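Long-range contacts in pyruvate formate-lyase 2 (Archaeoglobus fulgidus, PDB 2F3O), which is probably a glycyl radical lyase of the pyruvate formate-lyase family, though its substrate is not established: residues I54-L59 with L69-P73; Y209-Y213 with L259-A263. All blocks are in the same frame, centred on the assembly; numbering follows the deposited sequence.

Interaction 1: I54-L59 with L69-P73; sequences IPIQIL and LPNPP
Gln57 and Asn71 meet because the glutamine CG sits between the backbone N and the carbonyl carbon (chi1 44°) and the chain runs out extended beyond it, carrying the amide across to the backbone of residues 69-73. There OE1 accepts the N-H of Asn71 at 2.9 Å (Gln57 OE1 to Asn71 N), in a bond bent to 148° whose donor lies somewhat out of the carbonyl plane. Glutamine suits the place: its chain is long enough to reach from one loop segment to the other, and its carbonyl oxygen gives the Asn71 N-H an acceptor. Asn71 is flanked by prolines, which have no N-H, so it carries the one amide hydrogen of the backbone of residues 70-73.

Beside this polar link lies a small apolar patch centred on Pro70. Ile54, with CG1 anti to N (chi1 -167°), reaches the proline at about a right angle; its CG1 comes to 3.7 Å from Pro70 CG, while Ile54 CD1 lies 3.8 Å from Pro70 CD. Pro55 crosses Pro70 obliquely, its CB 3.8 Å from Pro70 CB. The two proline rings have few torsions to freeze, so little side-chain entropy should be lost when they pack. Farther along, Leu59 CD1 makes a looser contact with Pro72 CG at 4.4 Å.

Both segments belong to the long connection between helix 39-53 and strand 74-75, Ile54 being the first residue to leave the helix, and the contact closes this connection on itself. Arg18 takes up the carbonyls of Pro70 and Asn71. Glu22 of helix 22-34 touches both Pro55 and Pro70, whereas Ile56 and Ile58 turn to helix 190-221, with helix 227-241 also meeting Ile58.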
loop_
_atom_site.group_PDB
_atom_site.type_symbol
_atom_site.label_atom_id
_atom_site.label_comp_id
_atom_site.label_asym_id
_atom_site.label_seq_id
_atom_site.Cartn_x
_atom_site.Cartn_y
_atom_site.Cartn_z
ATOM N N ILE A 54 11.509 41.873 9.174
ATOM C CA ILE A 54 10.326 42.740 9.180
ATOM C C ILE A 54 10.436 43.734 10.344
ATOM O O ILE A 54 10.860 43.358 11.436
ATOM C CB ILE A 54 8.994 41.903 9.227
ATOM C CG1 ILE A 54 7.774 42.769 8.927
ATOM C CG2 ILE A 54 8.831 41.122 10.548
ATOM C CD1 ILE A 54 6.582 41.998 8.438
ATOM N N PRO A 55 10.164 45.025 10.087
ATOM C CA PRO A 55 10.069 45.973 11.208
ATOM C C PRO A 55 9.035 45.540 12.239
ATOM O O PRO A 55 7.918 45.174 11.887
ATOM C CB PRO A 55 9.658 47.285 10.537
ATOM C CG PRO A 55 10.122 47.158 9.133
ATOM C CD PRO A 55 10.026 45.694 8.783
ATOM N N ILE A 56 9.439 45.526 13.501
ATOM C CA ILE A 56 8.560 45.105 14.583
ATOM C C ILE A 56 8.322 46.263 15.553
ATOM O O ILE A 56 9.149 47.170 15.661
ATOM C CB ILE A 56 9.125 43.862 15.341
ATOM C CG1 ILE A 56 10.470 44.144 16.008
ATOM C CG2 ILE A 56 9.284 42.679 14.410
ATOM C CD1 ILE A 56 10.870 43.076 17.000
ATOM N N GLN A 57 7.185 46.253 16.240
ATOM C CA GLN A 57 6.921 47.266 17.262
ATOM C C GLN A 57 5.960 46.782 18.335
ATOM O O GLN A 57 4.999 46.064 18.058
ATOM C CB GLN A 57 6.414 48.574 16.651
ATOM C CG GLN A 57 5.380 48.369 15.596
ATOM C CD GLN A 57 4.918 49.663 14.995
ATOM O OE1 GLN A 57 4.870 49.797 13.773
ATOM N NE2 GLN A 57 4.577 50.635 15.846
ATOM N N ILE A 58 6.253 47.166 19.570
ATOM C CA ILE A 58 5.378 46.915 20.697
ATOM C C ILE A 58 4.529 48.173 20.807
ATOM O O ILE A 58 5.037 49.260 20.588
ATOM C CB ILE A 58 6.232 46.656 21.944
ATOM C CG1 ILE A 58 7.056 45.383 21.723
ATOM C CG2 ILE A 58 5.391 46.586 23.217
ATOM C CD1 ILE A 58 7.826 44.919 22.927
ATOM N N LEU A 59 3.236 48.043 21.077
ATOM C CA LEU A 59 2.353 49.215 21.018
ATOM C C LEU A 59 1.937 49.733 22.393
ATOM O O LEU A 59 2.309 49.157 23.423
ATOM C CB LEU A 59 1.106 48.931 20.181
ATOM C CG LEU A 59 1.287 48.416 18.762
ATOM C CD1 LEU A 59 -0.032 48.497 18.041
ATOM C CD2 LEU A 59 2.347 49.207 18.017
ATOM N N LEU A 69 1.681 43.382 10.599
ATOM C CA LEU A 69 2.476 44.086 9.612
ATOM C C LEU A 69 3.043 45.287 10.373
ATOM O O LEU A 69 2.471 45.657 11.413
ATOM C CB LEU A 69 1.589 44.527 8.459
ATOM C CG LEU A 69 0.283 45.171 8.898
ATOM C CD1 LEU A 69 0.220 46.603 8.435
ATOM C CD2 LEU A 69 -0.901 44.388 8.414
ATOM N N PRO A 70 4.178 45.877 9.902
ATOM C CA PRO A 70 4.686 47.086 10.557
ATOM C C PRO A 70 3.699 48.196 10.329
ATOM O O PRO A 70 3.095 48.249 9.271
ATOM C CB PRO A 70 5.966 47.407 9.789
ATOM C CG PRO A 70 6.310 46.201 9.033
ATOM C CD PRO A 70 5.040 45.468 8.777
ATOM N N ASN A 71 3.552 49.061 11.324
ATOM C CA ASN A 71 2.536 50.121 11.343
ATOM C C ASN A 71 1.120 49.715 10.872
ATOM O O ASN A 71 0.749 49.935 9.708
ATOM C CB ASN A 71 3.033 51.375 10.619
ATOM C CG ASN A 71 2.109 52.567 10.833
ATOM O OD1 ASN A 71 1.694 53.225 9.870
ATOM N ND2 ASN A 71 1.756 52.833 12.099
ATOM N N PRO A 72 0.333 49.134 11.794
ATOM C CA PRO A 72 -0.962 48.465 11.655
ATOM C C PRO A 72 -2.128 49.355 11.167
ATOM O O PRO A 72 -1.912 50.518 10.866
ATOM C CB PRO A 72 -1.181 47.860 13.042
ATOM C CG PRO A 72 0.168 47.841 13.665
ATOM C CD PRO A 72 0.777 49.101 13.189
ATOM N N PRO A 73 -3.384 48.882 11.249
ATOM C CA PRO A 73 -4.244 48.511 10.153
ATOM C C PRO A 73 -3.584 48.477 8.790
ATOM O O PRO A 73 -3.101 49.495 8.295
ATOM C CB PRO A 73 -5.371 49.545 10.251
ATOM C CG PRO A 73 -5.492 49.780 11.770
ATOM C CD PRO A 73 -4.237 49.126 12.423
#

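Interaction 2: Y209-Y213 with L259-A263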
loop_
_atom_site.group_PDB
_atom_site.type_symbol
_atom_site.label_atom_id
_atom_site.label_comp_id
_atom_site.label_asym_id
_atom_site.label_seq_id
_atom_site.Cartn_x
_atom_site.Cartn_y
_atom_site.Cartn_z
ATOM N N TYR A 209 12.263 34.907 16.026
ATOM C CA TYR A 209 11.219 35.939 15.902
ATOM C C TYR A 209 10.683 36.340 17.269
ATOM O O TYR A 209 10.383 37.509 17.515
ATOM C CB TYR A 209 10.081 35.430 15.011
ATOM C CG TYR A 209 8.887 36.356 14.789
ATOM C CD1 TYR A 209 9.000 37.508 14.015
ATOM C CD2 TYR A 209 7.635 36.039 15.301
ATOM C CE1 TYR A 209 7.899 38.334 13.772
ATOM C CE2 TYR A 209 6.526 36.862 15.069
ATOM C CZ TYR A 209 6.665 38.007 14.303
ATOM O OH TYR A 209 5.577 38.830 14.083
ATOM N N GLY A 210 10.569 35.360 18.155
ATOM C CA GLY A 210 10.219 35.640 19.530
ATOM C C GLY A 210 11.341 36.418 20.186
ATOM O O GLY A 210 11.083 37.399 20.879
ATOM N N LEU A 211 12.581 35.992 19.936
ATOM C CA LEU A 211 13.779 36.650 20.465
ATOM C C LEU A 211 13.937 38.121 20.067
ATOM O O LEU A 211 14.457 38.910 20.850
ATOM C CB LEU A 211 15.037 35.886 20.060
ATOM C CG LEU A 211 15.600 34.905 21.089
ATOM C CD1 LEU A 211 16.620 33.924 20.462
ATOM C CD2 LEU A 211 16.222 35.685 22.241
ATOM N N ARG A 212 13.488 38.484 18.862
ATOM C CA ARG A 212 13.527 39.875 18.409
ATOM C C ARG A 212 12.581 40.731 19.220
ATOM O O ARG A 212 12.894 41.879 19.521
ATOM C CB ARG A 212 13.133 40.009 16.937
ATOM C CG ARG A 212 14.121 39.457 15.935
ATOM C CD ARG A 212 13.669 39.791 14.533
ATOM N NE ARG A 212 13.595 41.231 14.352
ATOM C CZ ARG A 212 12.996 41.839 13.337
ATOM N NH1 ARG A 212 12.392 41.133 12.401
ATOM N NH2 ARG A 212 12.989 43.164 13.272
ATOM N N TYR A 213 11.415 40.185 19.568
ATOM C CA TYR A 213 10.453 40.959 20.360
ATOM C C TYR A 213 10.876 41.059 21.816
ATOM O O TYR A 213 10.457 41.973 22.517
ATOM C CB TYR A 213 9.029 40.399 20.268
ATOM C CG TYR A 213 8.222 40.968 19.131
ATOM C CD1 TYR A 213 8.026 40.230 17.972
ATOM C CD2 TYR A 213 7.659 42.240 19.203
ATOM C CE1 TYR A 213 7.287 40.735 16.917
ATOM C CE2 TYR A 213 6.918 42.759 18.144
ATOM C CZ TYR A 213 6.741 41.997 17.005
ATOM O OH TYR A 213 6.019 42.454 15.928
ATOM N N LEU A 259 2.331 34.828 18.872
ATOM C CA LEU A 259 3.531 34.918 18.059
ATOM C C LEU A 259 3.423 34.030 16.828
ATOM O O LEU A 259 3.598 34.531 15.708
ATOM C CB LEU A 259 4.807 34.629 18.844
ATOM C CG LEU A 259 5.347 35.857 19.600
ATOM C CD1 LEU A 259 6.458 35.483 20.602
ATOM C CD2 LEU A 259 5.786 37.022 18.699
ATOM N N VAL A 260 3.083 32.749 17.012
ATOM C CA VAL A 260 2.944 31.860 15.851
ATOM C C VAL A 260 1.767 32.269 14.955
ATOM O O VAL A 260 1.859 32.212 13.731
ATOM C CB VAL A 260 3.010 30.333 16.207
ATOM C CG1 VAL A 260 2.964 30.127 17.666
ATOM C CG2 VAL A 260 1.937 29.512 15.494
ATOM N N GLN A 261 0.707 32.779 15.566
ATOM C CA GLN A 261 -0.393 33.324 14.808
ATOM C C GLN A 261 0.046 34.466 13.870
ATOM O O GLN A 261 -0.301 34.454 12.685
ATOM C CB GLN A 261 -1.502 33.757 15.752
ATOM C CG GLN A 261 -2.710 34.281 15.069
ATOM C CD GLN A 261 -3.632 33.213 14.568
ATOM O OE1 GLN A 261 -3.400 32.014 14.746
ATOM N NE2 GLN A 261 -4.709 33.649 13.935
ATOM N N SER A 262 0.843 35.409 14.372
ATOM C CA SER A 262 1.353 36.502 13.522
ATOM C C SER A 262 2.380 35.997 12.507
ATOM O O SER A 262 2.489 36.529 11.401
ATOM C CB SER A 262 1.958 37.642 14.367
ATOM O OG SER A 262 3.274 37.339 14.831
ATOM N N ALA A 263 3.130 34.973 12.907
ATOM C CA ALA A 263 4.130 34.372 12.055
ATOM C C ALA A 263 3.456 33.717 10.866
ATOM O O ALA A 263 3.868 33.930 9.727
ATOM C CB ALA A 263 4.962 33.354 12.835
#
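Leu259 lays its CD2 methyl against two tyrosines of the helix it faces, 3.7 Å from Tyr209 CE2 and 4.0 Å from Tyr213 CD1. This is buried helix-helix packing, joining helix 190-221 to helix 250-267 where the local axes of 209-213 and 259-263 cross at 113°. Those axes come no nearer than 11.3 Å, a spacing that large side chains bridge. Gly210 presents bare backbone here, and Leu259 CD1 lies 3.9 Å from Gly210 CA.

Tyr209, its CG anti to the backbone N (chi1 179°), sends its ring across to helix 250-267, where Ser262 OG lies at the ring edge and receives the phenol hydrogen; Tyr209 OH to Ser262 OG is 2.8 Å. A phenylalanine at this position would keep the ring beside Leu259 but would probably leave Ser262 OG without its incoming hydrogen bond inside a buried interface. Tyrosine thus serves both needs, apolar ring and polar end. Serine suits the partner position because its hydroxyl can accept from Tyr209 and, on a one-carbon arm, still donate to its own helix: Ser262 OG donates to Leu259 O at 3.0 Å, a carbonyl oxygen that also accepts the backbone N-H of Ala263.

How the interactions relate
The two contacts are neighbours, their centres about 12 Å apart, and they follow one another along the chain. Arg212 joins them: its NH2 lies 2.8 Å from Ile54 O, a probable hydrogen bond, while its NH1 bonds to Leu51 O near the end of helix 39-53. Ile56, on the side of 54-59 turned from Pro70, packs against helix 190-221, with Ile56 CB 3.5 Å from Tyr213 CZ. Tyr213 OH also bonds Thr67 in the connection between the segments of interaction 1. Helix 190-221 therefore meets that connection and helix 250-267 alike. Neither contact includes Gly752, the predicted radical site; both appear to be structural contacts, with centres about 24 Å (interaction 1) and 23 Å (interaction 2) from the chain centre.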